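Local atomic coordinates of taurine:2-oxoglutarate aminotransferase (Bifidobacterium kashiwanohense PV20-2, PDB entry 6JIX), a protein that probably transfers the amino group of taurine to 2-oxoglutarate, using pyridoxal 5'-phosphate as its cofactor. Residues P349-M354 with P434-V439; L373-N378 with T414-C419; T131-I136 with G209-A214; D105-V110 with G292-K297. All coordinates share one frame; numbering follows the deposited sequence.

Overall arrangement
Interactions 1 and 2 belong to one compact unit: the paired helices of interaction 1 rest on the three-stranded antiparallel sheet of interaction 2, and Leu351 and Leu436 touch Leu373 and Ile418 directly. Interactions 3 and 4 instead join strands of the seven-stranded sheet, their centres about 21 Å apart, and lie well away from the first pair. Interactions 2 and 4 are buried and combine backbone pairing with apolar side chains. Interactions 1 and 3 are only partly buried, yet differ in kind: interaction 1 is mainly packing of side-chain ends, whereas interaction 3, where its two strands begin, depends on an arginine and backbone carbonyls. Both 3 and 4 also reach the second subunit.

Interaction 1. Residues P349-M354 with P434-V439; sequences PFLESM and PKLDKV
Phe350 presents the edge of its ring to Leu436, across two helical segments that run nearly parallel (10°) with their axes 11.2 Å apart. At that spacing the backbones stay well separated, and long or bulky side chains have to bridge the interval. CG of Phe350 lies anti to its backbone N (chi1 173°), sending the ring outward until CE2 is 3.9 Å from Leu436 CD2, a methyl in the ring plane. The neighbouring rim atom CZ of Phe350 reaches CB of Asp437 at 4.1 Å. Leu436 CD2 is shared, since CD2 of Leu351 approaches it to 4.0 Å, the two leucines crossing at about a right angle. Met354 has a flexible, unbranched chain; its bend at chi2 lays the sulphur against Asp437, with Met354 SD 3.8 Å from Asp437 CB. The carboxylate itself finds its polar partners on the same chain, a salt bridge from OD1 to Lys357 and a hydrogen bond between OD2 and His358. An alanine in place of Met354 would probably open a gap beside Asp437, whose CB would lose the sulphur packed against it. Beneath the helices, Leu351 and Leu436 both touch Ile418 of strand 415-418. Helices 336-357 and 426-447 thus pack side by side on a small antiparallel sheet, as in the C-terminal domain of fold type I aminotransferases.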
loop_
_atom_site.group_PDB
_atom_site.type_symbol
_atom_site.label_atom_id
_atom_site.label_comp_id
_atom_site.label_asym_id
_atom_site.label_seq_id
_atom_site.Cartn_x
_atom_site.Cartn_y
_atom_site.Cartn_z
ATOM N N PRO A 349 -36.356 4.061 4.367
ATOM C CA PRO A 349 -37.562 4.090 5.210
ATOM C C PRO A 349 -37.468 3.211 6.445
ATOM O O PRO A 349 -37.992 3.576 7.505
ATOM C CB PRO A 349 -38.655 3.595 4.260
ATOM C CG PRO A 349 -38.094 3.835 2.879
ATOM C CD PRO A 349 -36.650 3.574 3.007
ATOM N N PHE A 350 -36.798 2.068 6.366
ATOM C CA PHE A 350 -36.679 1.239 7.559
ATOM C C PHE A 350 -35.885 1.958 8.642
ATOM O O PHE A 350 -36.265 1.942 9.820
ATOM C CB PHE A 350 -36.037 -0.110 7.236
ATOM C CG PHE A 350 -35.753 -0.934 8.468
ATOM C CD1 PHE A 350 -36.762 -1.666 9.075
ATOM C CD2 PHE A 350 -34.478 -0.941 9.043
ATOM C CE1 PHE A 350 -36.509 -2.405 10.221
ATOM C CE2 PHE A 350 -34.214 -1.683 10.191
ATOM C CZ PHE A 350 -35.227 -2.413 10.785
ATOM N N LEU A 351 -34.755 2.575 8.267
ATOM C CA LEU A 351 -33.940 3.268 9.261
ATOM C C LEU A 351 -34.653 4.516 9.780
ATOM O O LEU A 351 -34.595 4.816 10.979
ATOM C CB LEU A 351 -32.575 3.638 8.669
ATOM C CG LEU A 351 -31.632 2.530 8.197
ATOM C CD1 LEU A 351 -30.595 3.129 7.264
ATOM C CD2 LEU A 351 -30.982 1.800 9.364
ATOM N N GLU A 352 -35.307 5.271 8.885
ATOM C CA GLU A 352 -36.118 6.403 9.318
ATOM C C GLU A 352 -37.160 5.973 10.342
ATOM O O GLU A 352 -37.404 6.673 11.331
ATOM C CB GLU A 352 -36.790 7.057 8.114
ATOM C CG GLU A 352 -35.867 7.968 7.340
ATOM C CD GLU A 352 -36.491 8.515 6.064
ATOM O OE1 GLU A 352 -35.738 9.014 5.199
ATOM O OE2 GLU A 352 -37.730 8.458 5.923
ATOM N N SER A 353 -37.786 4.822 10.115
ATOM C CA SER A 353 -38.749 4.273 11.054
ATOM C C SER A 353 -38.096 3.761 12.333
ATOM O O SER A 353 -38.778 3.612 13.353
ATOM C CB SER A 353 -39.507 3.147 10.382
ATOM O OG SER A 353 -38.684 2.011 10.355
ATOM N N MET A 354 -36.796 3.470 12.308
ATOM C CA MET A 354 -36.113 3.175 13.561
ATOM C C MET A 354 -35.956 4.428 14.412
ATOM O O MET A 354 -35.896 4.328 15.643
ATOM C CB MET A 354 -34.756 2.531 13.283
ATOM C CG MET A 354 -34.839 1.125 12.683
ATOM S SD MET A 354 -35.559 -0.126 13.784
ATOM C CE MET A 354 -37.206 -0.238 13.074
ATOM N N PRO A 434 -34.882 -6.875 10.628
ATOM C CA PRO A 434 -35.471 -7.188 11.943
ATOM C C PRO A 434 -34.439 -7.472 13.033
ATOM O O PRO A 434 -34.722 -7.222 14.210
ATOM C CB PRO A 434 -36.351 -8.405 11.635
ATOM C CG PRO A 434 -36.765 -8.177 10.189
ATOM C CD PRO A 434 -35.554 -7.606 9.527
ATOM N N LYS A 435 -33.254 -7.988 12.691
ATOM C CA LYS A 435 -32.233 -8.202 13.715
ATOM C C LYS A 435 -31.724 -6.868 14.280
ATOM O O LYS A 435 -31.373 -6.779 15.470
ATOM C CB LYS A 435 -31.089 -9.053 13.140
ATOM N N LEU A 436 -31.657 -5.828 13.441
ATOM C CA LEU A 436 -31.261 -4.510 13.914
ATOM C C LEU A 436 -32.329 -3.916 14.823
ATOM O O LEU A 436 -32.014 -3.319 15.861
ATOM C CB LEU A 436 -31.000 -3.596 12.720
ATOM C CG LEU A 436 -30.654 -2.126 12.968
ATOM C CD1 LEU A 436 -29.340 -1.958 13.753
ATOM C CD2 LEU A 436 -30.580 -1.417 11.627
ATOM N N ASP A 437 -33.602 -4.082 14.448
ATOM C CA ASP A 437 -34.701 -3.615 15.288
ATOM C C ASP A 437 -34.692 -4.315 16.642
ATOM O O ASP A 437 -34.873 -3.673 17.679
ATOM C CB ASP A 437 -36.027 -3.833 14.561
ATOM C CG ASP A 437 -37.222 -3.440 15.402
ATOM O OD1 ASP A 437 -37.799 -4.324 16.074
ATOM O OD2 ASP A 437 -37.588 -2.247 15.390
ATOM N N LYS A 438 -34.494 -5.636 16.653
ATOM C CA LYS A 438 -34.439 -6.365 17.916
ATOM C C LYS A 438 -33.337 -5.821 18.807
ATOM O O LYS A 438 -33.542 -5.645 20.012
ATOM C CB LYS A 438 -34.216 -7.866 17.689
ATOM C CG LYS A 438 -35.339 -8.607 16.979
ATOM C CD LYS A 438 -36.690 -7.886 17.144
ATOM C CE LYS A 438 -37.843 -8.863 17.003
ATOM N NZ LYS A 438 -37.446 -9.959 16.069
ATOM N N VAL A 439 -32.154 -5.555 18.239
ATOM C CA VAL A 439 -31.028 -5.116 19.059
ATOM C C VAL A 439 -31.251 -3.699 19.569
ATOM O O VAL A 439 -30.919 -3.383 20.720
ATOM C CB VAL A 439 -29.709 -5.214 18.278
ATOM C CG1 VAL A 439 -28.612 -4.428 19.003
ATOM C CG2 VAL A 439 -29.299 -6.680 18.077
#

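Interaction 2. Residues L373-N378 with T414-C419; sequences LTIVKN and TNINIC
In both Ile375 and Ile416, CG1 stands anti to the carbonyl carbon and beside the backbone N (chi1 -52° and -49°), which brings the two CG1 atoms to 3.8 Å of each other. Their side chains cross obliquely, and the ends also meet, CD1 of Ile375 lying 3.9 Å from CD1 of Ile416. Both isoleucines then press on Met395 of helix 395-404. Thr414 is turned differently: its OG1 is anti to the backbone N (chi1 -154°) and donates to Ile375 O at 2.8 Å, in the plane of that carbonyl. The same OG1 is also hydrogen-bonded to Ala386 N, so a small hydroxyl serves two backbone groups in a buried place, while its methyl CG2 packs 3.6 Å from CG2 of Thr374.

The backbones are joined antiparallel. Leu373 and Ile416 form a hydrogen-bonded pair, with Leu373 N to Ile416 O at 2.9 Å and Ile416 N to Leu373 O at 3.1 Å. A third bond, from Ile375 N to Thr414 O, spans 3.0 Å. Between them Thr374 and Asn415 make a non-hydrogen-bonded pair, their side chains side by side on the opposite face from Leu373 and Ile416; Thr374 OG1 is bonded to Arg365. On the leucine face CG of Leu373 is 4.1 Å from CD1 of Ile418, and Leu373 goes on to touch Leu351 of helix 336-357. Beta-branched and aliphatic residues suit such a strand pair, which completes the three-stranded antiparallel sheet of the small C-terminal domain in this fold type I enzyme.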
loop_
_atom_site.group_PDB
_atom_site.type_symbol
_atom_site.label_atom_id
_atom_site.label_comp_id
_atom_site.label_asym_id
_atom_site.label_seq_id
_atom_site.Cartn_x
_atom_site.Cartn_y
_atom_site.Cartn_z
ATOM N N LEU A 373 -26.869 4.933 11.667
ATOM C CA LEU A 373 -27.725 5.431 12.730
ATOM C C LEU A 373 -26.876 6.115 13.797
ATOM O O LEU A 373 -25.836 5.578 14.214
ATOM C CB LEU A 373 -28.524 4.293 13.355
ATOM C CG LEU A 373 -29.449 3.520 12.410
ATOM C CD1 LEU A 373 -30.194 2.430 13.183
ATOM C CD2 LEU A 373 -30.415 4.442 11.663
ATOM N N THR A 374 -27.311 7.301 14.234
ATOM C CA THR A 374 -26.713 7.943 15.399
ATOM C C THR A 374 -27.420 7.447 16.656
ATOM O O THR A 374 -28.624 7.670 16.834
ATOM C CB THR A 374 -26.778 9.463 15.306
ATOM O OG1 THR A 374 -26.084 9.903 14.129
ATOM C CG2 THR A 374 -26.105 10.048 16.521
ATOM N N ILE A 375 -26.669 6.766 17.517
ATOM C CA ILE A 375 -27.189 6.201 18.757
ATOM C C ILE A 375 -27.001 7.222 19.876
ATOM O O ILE A 375 -25.915 7.792 20.045
ATOM C CB ILE A 375 -26.477 4.878 19.083
ATOM C CG1 ILE A 375 -26.532 3.948 17.872
ATOM C CG2 ILE A 375 -27.099 4.215 20.286
ATOM C CD1 ILE A 375 -27.921 3.774 17.294
ATOM N N VAL A 376 -28.056 7.447 20.652
ATOM C CA VAL A 376 -28.047 8.468 21.690
ATOM C C VAL A 376 -28.434 7.841 23.023
ATOM O O VAL A 376 -29.212 6.884 23.078
ATOM C CB VAL A 376 -29.001 9.631 21.352
ATOM C CG1 VAL A 376 -28.514 10.397 20.117
ATOM C CG2 VAL A 376 -30.408 9.098 21.155
ATOM N N LYS A 377 -27.865 8.383 24.109
ATOM C CA LYS A 377 -28.306 8.031 25.454
ATOM C C LYS A 377 -29.593 8.750 25.836
ATOM O O LYS A 377 -30.229 8.374 26.827
ATOM C CB LYS A 377 -27.212 8.376 26.479
ATOM C CG LYS A 377 -26.543 7.171 27.151
ATOM C CD LYS A 377 -25.994 7.531 28.532
ATOM C CE LYS A 377 -25.532 6.296 29.308
ATOM N NZ LYS A 377 -26.612 5.639 30.107
ATOM N N ASN A 378 -30.024 9.714 25.022
ATOM C CA ASN A 378 -31.073 10.649 25.390
ATOM C C ASN A 378 -31.558 11.430 24.175
ATOM O O ASN A 378 -30.917 12.401 23.759
ATOM C CB ASN A 378 -30.535 11.602 26.456
ATOM C CG ASN A 378 -31.625 12.235 27.278
ATOM O OD1 ASN A 378 -32.416 13.062 26.784
ATOM N ND2 ASN A 378 -31.674 11.858 28.557
ATOM N N THR A 414 -20.263 7.141 17.660
ATOM C CA THR A 414 -21.577 6.883 18.232
ATOM C C THR A 414 -22.521 6.283 17.195
ATOM O O THR A 414 -23.744 6.382 17.344
ATOM C CB THR A 414 -22.166 8.180 18.830
ATOM O OG1 THR A 414 -23.105 7.887 19.870
ATOM C CG2 THR A 414 -22.890 9.028 17.787
ATOM N N ASN A 415 -21.972 5.656 16.145
ATOM C CA ASN A 415 -22.757 5.220 14.997
ATOM C C ASN A 415 -22.721 3.718 14.802
ATOM O O ASN A 415 -21.757 3.037 15.164
ATOM C CB ASN A 415 -22.284 5.878 13.712
ATOM C CG ASN A 415 -22.169 7.358 13.861
ATOM O OD1 ASN A 415 -21.073 7.895 14.088
ATOM N ND2 ASN A 415 -23.308 8.040 13.797
ATOM N N ILE A 416 -23.804 3.228 14.213
ATOM C CA ILE A 416 -23.872 1.906 13.615
ATOM C C ILE A 416 -23.974 2.105 12.114
ATOM O O ILE A 416 -24.837 2.850 11.634
ATOM C CB ILE A 416 -25.059 1.088 14.151
ATOM C CG1 ILE A 416 -25.083 1.135 15.683
ATOM C CG2 ILE A 416 -24.917 -0.337 13.702
ATOM C CD1 ILE A 416 -26.199 0.358 16.319
ATOM N N ASN A 417 -23.074 1.468 11.377
ATOM C CA ASN A 417 -23.172 1.481 9.928
ATOM C C ASN A 417 -24.107 0.384 9.461
ATOM O O ASN A 417 -24.198 -0.687 10.070
ATOM C CB ASN A 417 -21.803 1.275 9.276
ATOM C CG ASN A 417 -20.813 2.353 9.656
ATOM O OD1 ASN A 417 -21.177 3.525 9.759
ATOM N ND2 ASN A 417 -19.549 1.966 9.859
ATOM N N ILE A 418 -24.800 0.655 8.362
ATOM C CA ILE A 418 -25.487 -0.377 7.611
ATOM C C ILE A 418 -25.096 -0.150 6.156
ATOM O O ILE A 418 -25.585 0.779 5.507
ATOM C CB ILE A 418 -27.001 -0.363 7.815
ATOM C CG1 ILE A 418 -27.323 -0.565 9.300
ATOM C CG2 ILE A 418 -27.633 -1.481 7.008
ATOM C CD1 ILE A 418 -27.578 0.749 10.083
ATOM N N CYS A 419 -24.174 -0.974 5.658
ATOM C CA CYS A 419 -23.635 -0.857 4.305
ATOM C C CYS A 419 -23.544 -2.258 3.719
ATOM O O CYS A 419 -22.446 -2.793 3.508
ATOM C CB CYS A 419 -22.266 -0.178 4.323
ATOM S SG CYS A 419 -22.213 1.390 5.196
#

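Interaction 3. Residues T131-I136 with G209-A214; sequences TGRPKI and GPDSVA
Arg133 NH1 donates to Val213 O at 3.0 Å in a nearly straight bond (165°), the oxygen lying at the edge of the guanidinium and close to its plane. The chain, extended from CG to NE, carries the group across the 3-10 turn at 210-212, where CA of Asp211 sits over the centre of one guanidinium face. The Asp211 carboxylate is not a true partner: OD1 lies 4.1 Å from Arg133 NH2, well out of the guanidinium plane. Beside this, the backbones form a parallel bridge at Lys135 and Val213, with Lys135 N bonded to Ser212 O at 2.9 Å and Ala214 N to Lys135 O at 2.7 Å.

The next shell sets these groups in place. Thr131 OG1 accepts from Arg133 N at 3.2 Å, an ST turn, and is also bonded to Ala127 O. Arg133 NH1 has a second acceptor in Tyr245 O. Lys135 stretches past Ser212 to a salt bridge with Glu208. A leucine in place of Arg133 would probably leave the carbonyls of Val213 and Tyr245 without the donor they share. Gly132 and Gly209 both take positive phi, favourable for glycine, just where helices 116-131 and 190-208 end. Beyond them the chain goes on into strands 135-139 and 213-219, which are parallel neighbours in the large sheet of the fold type I cofactor-binding domain.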
loop_
_atom_site.group_PDB
_atom_site.type_symbol
_atom_site.label_atom_id
_atom_site.label_comp_id
_atom_site.label_asym_id
_atom_site.label_seq_id
_atom_site.Cartn_x
_atom_site.Cartn_y
_atom_site.Cartn_z
ATOM N N THR A 131 0.389 22.343 -8.400
ATOM C CA THR A 131 0.142 23.731 -8.030
ATOM C C THR A 131 1.403 24.439 -7.551
ATOM O O THR A 131 1.431 25.673 -7.514
ATOM C CB THR A 131 -0.925 23.831 -6.930
ATOM O OG1 THR A 131 -0.432 23.218 -5.731
ATOM C CG2 THR A 131 -2.230 23.159 -7.345
ATOM N N GLY A 132 2.432 23.697 -7.151
ATOM C CA GLY A 132 3.572 24.341 -6.537
ATOM C C GLY A 132 3.331 24.904 -5.153
ATOM O O GLY A 132 4.180 25.640 -4.644
ATOM N N ARG A 133 2.198 24.611 -4.536
ATOM C CA ARG A 133 1.861 25.175 -3.238
ATOM C C ARG A 133 2.025 24.116 -2.155
ATOM O O ARG A 133 1.845 22.928 -2.426
ATOM C CB ARG A 133 0.419 25.698 -3.225
ATOM C CG ARG A 133 0.025 26.540 -4.433
ATOM C CD ARG A 133 -1.470 26.746 -4.460
ATOM N NE ARG A 133 -1.856 27.708 -5.474
ATOM C CZ ARG A 133 -3.077 28.211 -5.587
ATOM N NH1 ARG A 133 -4.030 27.845 -4.744
ATOM N NH2 ARG A 133 -3.343 29.078 -6.551
ATOM N N PRO A 134 2.328 24.496 -0.911
ATOM C CA PRO A 134 2.685 23.468 0.086
ATOM C C PRO A 134 1.524 22.843 0.858
ATOM O O PRO A 134 1.629 21.688 1.275
ATOM C CB PRO A 134 3.617 24.234 1.036
ATOM C CG PRO A 134 3.111 25.665 0.980
ATOM C CD PRO A 134 2.508 25.870 -0.394
ATOM N N LYS A 135 0.424 23.570 1.059
ATOM C CA LYS A 135 -0.556 23.223 2.085
ATOM C C LYS A 135 -1.685 22.350 1.554
ATOM O O LYS A 135 -2.155 22.535 0.428
ATOM C CB LYS A 135 -1.149 24.496 2.694
ATOM C CG LYS A 135 -0.241 25.183 3.695
ATOM C CD LYS A 135 -0.808 26.527 4.124
ATOM C CE LYS A 135 0.312 27.497 4.515
ATOM N NZ LYS A 135 -0.145 28.515 5.497
ATOM N N ILE A 136 -2.154 21.443 2.410
ATOM C CA ILE A 136 -3.318 20.595 2.164
ATOM C C ILE A 136 -4.347 20.900 3.246
ATOM O O ILE A 136 -4.033 20.812 4.441
ATOM C CB ILE A 136 -2.968 19.096 2.198
ATOM C CG1 ILE A 136 -1.905 18.732 1.154
ATOM C CG2 ILE A 136 -4.246 18.257 2.091
ATOM C CD1 ILE A 136 -2.359 18.846 -0.295
ATOM N N GLY A 209 -3.540 31.909 3.648
ATOM C CA GLY A 209 -3.005 32.298 2.361
ATOM C C GLY A 209 -3.457 31.362 1.253
ATOM O O GLY A 209 -2.862 30.292 1.031
ATOM N N PRO A 210 -4.532 31.734 0.541
ATOM C CA PRO A 210 -5.095 30.809 -0.462
ATOM C C PRO A 210 -4.106 30.426 -1.551
ATOM O O PRO A 210 -4.202 29.327 -2.106
ATOM C CB PRO A 210 -6.297 31.585 -1.019
ATOM C CG PRO A 210 -6.681 32.537 0.093
ATOM C CD PRO A 210 -5.380 32.921 0.743
ATOM N N ASP A 211 -3.145 31.295 -1.857
ATOM C CA ASP A 211 -2.075 31.004 -2.810
ATOM C C ASP A 211 -1.130 29.914 -2.333
ATOM O O ASP A 211 -0.300 29.461 -3.125
ATOM C CB ASP A 211 -1.260 32.273 -3.105
ATOM C CG ASP A 211 -1.900 33.132 -4.182
ATOM O OD1 ASP A 211 -2.996 32.748 -4.666
ATOM O OD2 ASP A 211 -1.314 34.176 -4.551
ATOM N N SER A 212 -1.198 29.517 -1.062
ATOM C CA SER A 212 -0.335 28.468 -0.538
ATOM C C SER A 212 -1.050 27.135 -0.344
ATOM O O SER A 212 -0.429 26.187 0.159
ATOM C CB SER A 212 0.280 28.908 0.791
ATOM O OG SER A 212 -0.679 28.822 1.832
ATOM N N VAL A 213 -2.322 27.037 -0.726
ATOM C CA VAL A 213 -3.108 25.825 -0.530
ATOM C C VAL A 213 -3.159 25.086 -1.853
ATOM O O VAL A 213 -3.784 25.562 -2.805
ATOM C CB VAL A 213 -4.527 26.119 -0.039
ATOM C CG1 VAL A 213 -5.293 24.795 0.063
ATOM C CG2 VAL A 213 -4.499 26.842 1.290
ATOM N N ALA A 214 -2.502 23.918 -1.906
ATOM C CA ALA A 214 -2.472 23.135 -3.137
ATOM C C ALA A 214 -3.788 22.413 -3.371
ATOM O O ALA A 214 -4.253 22.315 -4.513
ATOM C CB ALA A 214 -1.334 22.122 -3.093
#

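Interaction 4. Residues D105-V110 with G292-K297; sequences DFYQRV and GVVVSK
Tyr107 and Ser296 pair, with side chains diverging, at one end of an antiparallel strand pair interrupted by a beta bulge. Strand 107-113 is outermost, within this chain, in the seven-stranded sheet of the fold type I large domain, and 291-296 is that sheet's antiparallel strand. Three backbone bonds join 105-110 to 292-297: Lys297 N to Phe106 O at 2.8 Å, Gln108 N to Val295 O at 3.0 Å, and Val295 N to Arg109 O at 3.1 Å. Because the register slips by one residue between Tyr107 and Arg109, Gln108 is the extra residue of the bulge and directs its side chain toward Lys297.

Apolar groups fill one face of the pair. CD1 of Tyr107 is 3.8 Å from CG1 of Val294, the side chains crossing at about a right angle, and CG2 of Val110 is 4.2 Å from CG2 of Val294. The tyrosine hydroxyl is hydrogen-bonded to Pro274 O. Ser296 suits the N-cap of helix 297-305, where its OG is bonded to Ile299 N. Arg109 leads outward, its NH2 donating to Ser16 O of the second subunit, and Gln108 NE2 gives its bond to Glu17 O of that same subunit. The other end of the glutamine amide stays within the chain. CG of Gln108 lies anti to the backbone N (chi1 -162°) and the chain bends at chi2. Its OE1 accepts from Lys297 NZ, an ammonium also bonded to Pro104 O, and the lysine nitrogen stands 2.7 Å from Gln108 OE1, nearly along the C=O axis.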
loop_
_atom_site.group_PDB
_atom_site.type_symbol
_atom_site.label_atom_id
_atom_site.label_comp_id
_atom_site.label_asym_id
_atom_site.label_seq_id
_atom_site.Cartn_x
_atom_site.Cartn_y
_atom_site.Cartn_z
ATOM N N ASP A 105 -14.530 13.460 -20.875
ATOM C CA ASP A 105 -14.269 14.817 -21.339
ATOM C C ASP A 105 -13.492 15.615 -20.317
ATOM O O ASP A 105 -12.925 16.651 -20.667
ATOM C CB ASP A 105 -15.574 15.556 -21.679
ATOM C CG ASP A 105 -16.407 14.824 -22.729
ATOM O OD1 ASP A 105 -15.805 14.204 -23.644
ATOM O OD2 ASP A 105 -17.659 14.851 -22.620
ATOM N N PHE A 106 -13.456 15.155 -19.068
ATOM C CA PHE A 106 -12.706 15.825 -18.023
ATOM C C PHE A 106 -11.454 15.077 -17.569
ATOM O O PHE A 106 -10.398 15.695 -17.405
ATOM C CB PHE A 106 -13.628 16.085 -16.836
ATOM C CG PHE A 106 -13.034 16.995 -15.836
ATOM C CD1 PHE A 106 -12.898 18.342 -16.115
ATOM C CD2 PHE A 106 -12.562 16.506 -14.631
ATOM C CE1 PHE A 106 -12.329 19.204 -15.192
ATOM C CE2 PHE A 106 -11.996 17.363 -13.711
ATOM C CZ PHE A 106 -11.881 18.716 -13.994
ATOM N N TYR A 107 -11.531 13.766 -17.346
ATOM C CA TYR A 107 -10.396 13.015 -16.818
ATOM C C TYR A 107 -9.616 12.353 -17.944
ATOM O O TYR A 107 -10.107 12.193 -19.065
ATOM C CB TYR A 107 -10.851 11.966 -15.793
ATOM C CG TYR A 107 -11.604 12.600 -14.654
ATOM C CD1 TYR A 107 -10.926 13.180 -13.573
ATOM C CD2 TYR A 107 -12.995 12.686 -14.682
ATOM C CE1 TYR A 107 -11.622 13.797 -12.539
ATOM C CE2 TYR A 107 -13.693 13.300 -13.655
ATOM C CZ TYR A 107 -13.007 13.850 -12.593
ATOM O OH TYR A 107 -13.720 14.453 -11.592
ATOM N N GLN A 108 -8.381 11.965 -17.625
ATOM C CA GLN A 108 -7.464 11.462 -18.638
ATOM C C GLN A 108 -6.757 10.181 -18.212
ATOM O O GLN A 108 -6.777 9.190 -18.945
ATOM C CB GLN A 108 -6.421 12.528 -18.979
ATOM C CG GLN A 108 -5.712 12.275 -20.294
ATOM C CD GLN A 108 -6.681 11.900 -21.402
ATOM O OE1 GLN A 108 -7.538 12.697 -21.789
ATOM N NE2 GLN A 108 -6.554 10.683 -21.916
ATOM N N ARG A 109 -6.136 10.171 -17.040
ATOM C CA ARG A 109 -5.279 9.059 -16.665
ATOM C C ARG A 109 -5.674 8.530 -15.290
ATOM O O ARG A 109 -6.437 9.157 -14.550
ATOM C CB ARG A 109 -3.798 9.473 -16.689
ATOM C CG ARG A 109 -3.366 10.133 -17.975
ATOM C CD ARG A 109 -1.873 10.486 -17.964
ATOM N NE ARG A 109 -1.430 10.883 -19.297
ATOM C CZ ARG A 109 -1.089 10.025 -20.251
ATOM N NH1 ARG A 109 -1.123 8.727 -20.006
ATOM N NH2 ARG A 109 -0.729 10.460 -21.452
ATOM N N VAL A 110 -5.168 7.336 -14.977
ATOM C CA VAL A 110 -5.342 6.709 -13.673
ATOM C C VAL A 110 -3.972 6.289 -13.134
ATOM O O VAL A 110 -3.167 5.676 -13.853
ATOM C CB VAL A 110 -6.295 5.504 -13.753
ATOM C CG1 VAL A 110 -6.296 4.752 -12.442
ATOM C CG2 VAL A 110 -7.682 5.980 -14.115
ATOM N N GLY A 292 -6.153 3.785 -6.437
ATOM C CA GLY A 292 -5.666 4.650 -7.495
ATOM C C GLY A 292 -6.088 6.094 -7.322
ATOM O O GLY A 292 -6.791 6.468 -6.369
ATOM N N VAL A 293 -5.604 6.909 -8.264
ATOM C CA VAL A 293 -5.945 8.320 -8.395
ATOM C C VAL A 293 -6.384 8.536 -9.832
ATOM O O VAL A 293 -5.640 8.209 -10.763
ATOM C CB VAL A 293 -4.763 9.254 -8.062
ATOM C CG1 VAL A 293 -5.252 10.678 -7.906
ATOM C CG2 VAL A 293 -4.024 8.787 -6.819
ATOM N N VAL A 294 -7.580 9.062 -10.016
ATOM C CA VAL A 294 -8.034 9.514 -11.324
ATOM C C VAL A 294 -7.736 11.003 -11.432
ATOM O O VAL A 294 -8.121 11.793 -10.554
ATOM C CB VAL A 294 -9.532 9.244 -11.509
ATOM C CG1 VAL A 294 -9.922 9.520 -12.940
ATOM C CG2 VAL A 294 -9.860 7.826 -11.071
ATOM N N VAL A 295 -7.034 11.391 -12.490
ATOM C CA VAL A 295 -6.577 12.763 -12.608
ATOM C C VAL A 295 -7.204 13.390 -13.843
ATOM O O VAL A 295 -7.458 12.725 -14.847
ATOM C CB VAL A 295 -5.027 12.859 -12.637
ATOM C CG1 VAL A 295 -4.423 12.075 -11.479
ATOM C CG2 VAL A 295 -4.468 12.362 -13.955
ATOM N N SER A 296 -7.456 14.690 -13.750
ATOM C CA SER A 296 -8.014 15.501 -14.819
ATOM C C SER A 296 -7.059 15.592 -16.017
ATOM O O SER A 296 -5.864 15.269 -15.935
ATOM C CB SER A 296 -8.274 16.900 -14.289
ATOM O OG SER A 296 -7.019 17.492 -13.986
ATOM N N LYS A 297 -7.601 16.050 -17.152
ATOM C CA LYS A 297 -6.750 16.323 -18.311
ATOM C C LYS A 297 -5.678 17.355 -17.979
ATOM O O LYS A 297 -4.516 17.189 -18.353
ATOM C CB LYS A 297 -7.588 16.813 -19.489
ATOM C CG LYS A 297 -8.172 15.717 -20.378
ATOM C CD LYS A 297 -9.307 16.249 -21.276
ATOM C CE LYS A 297 -10.363 15.175 -21.557
ATOM N NZ LYS A 297 -9.866 14.019 -22.379
#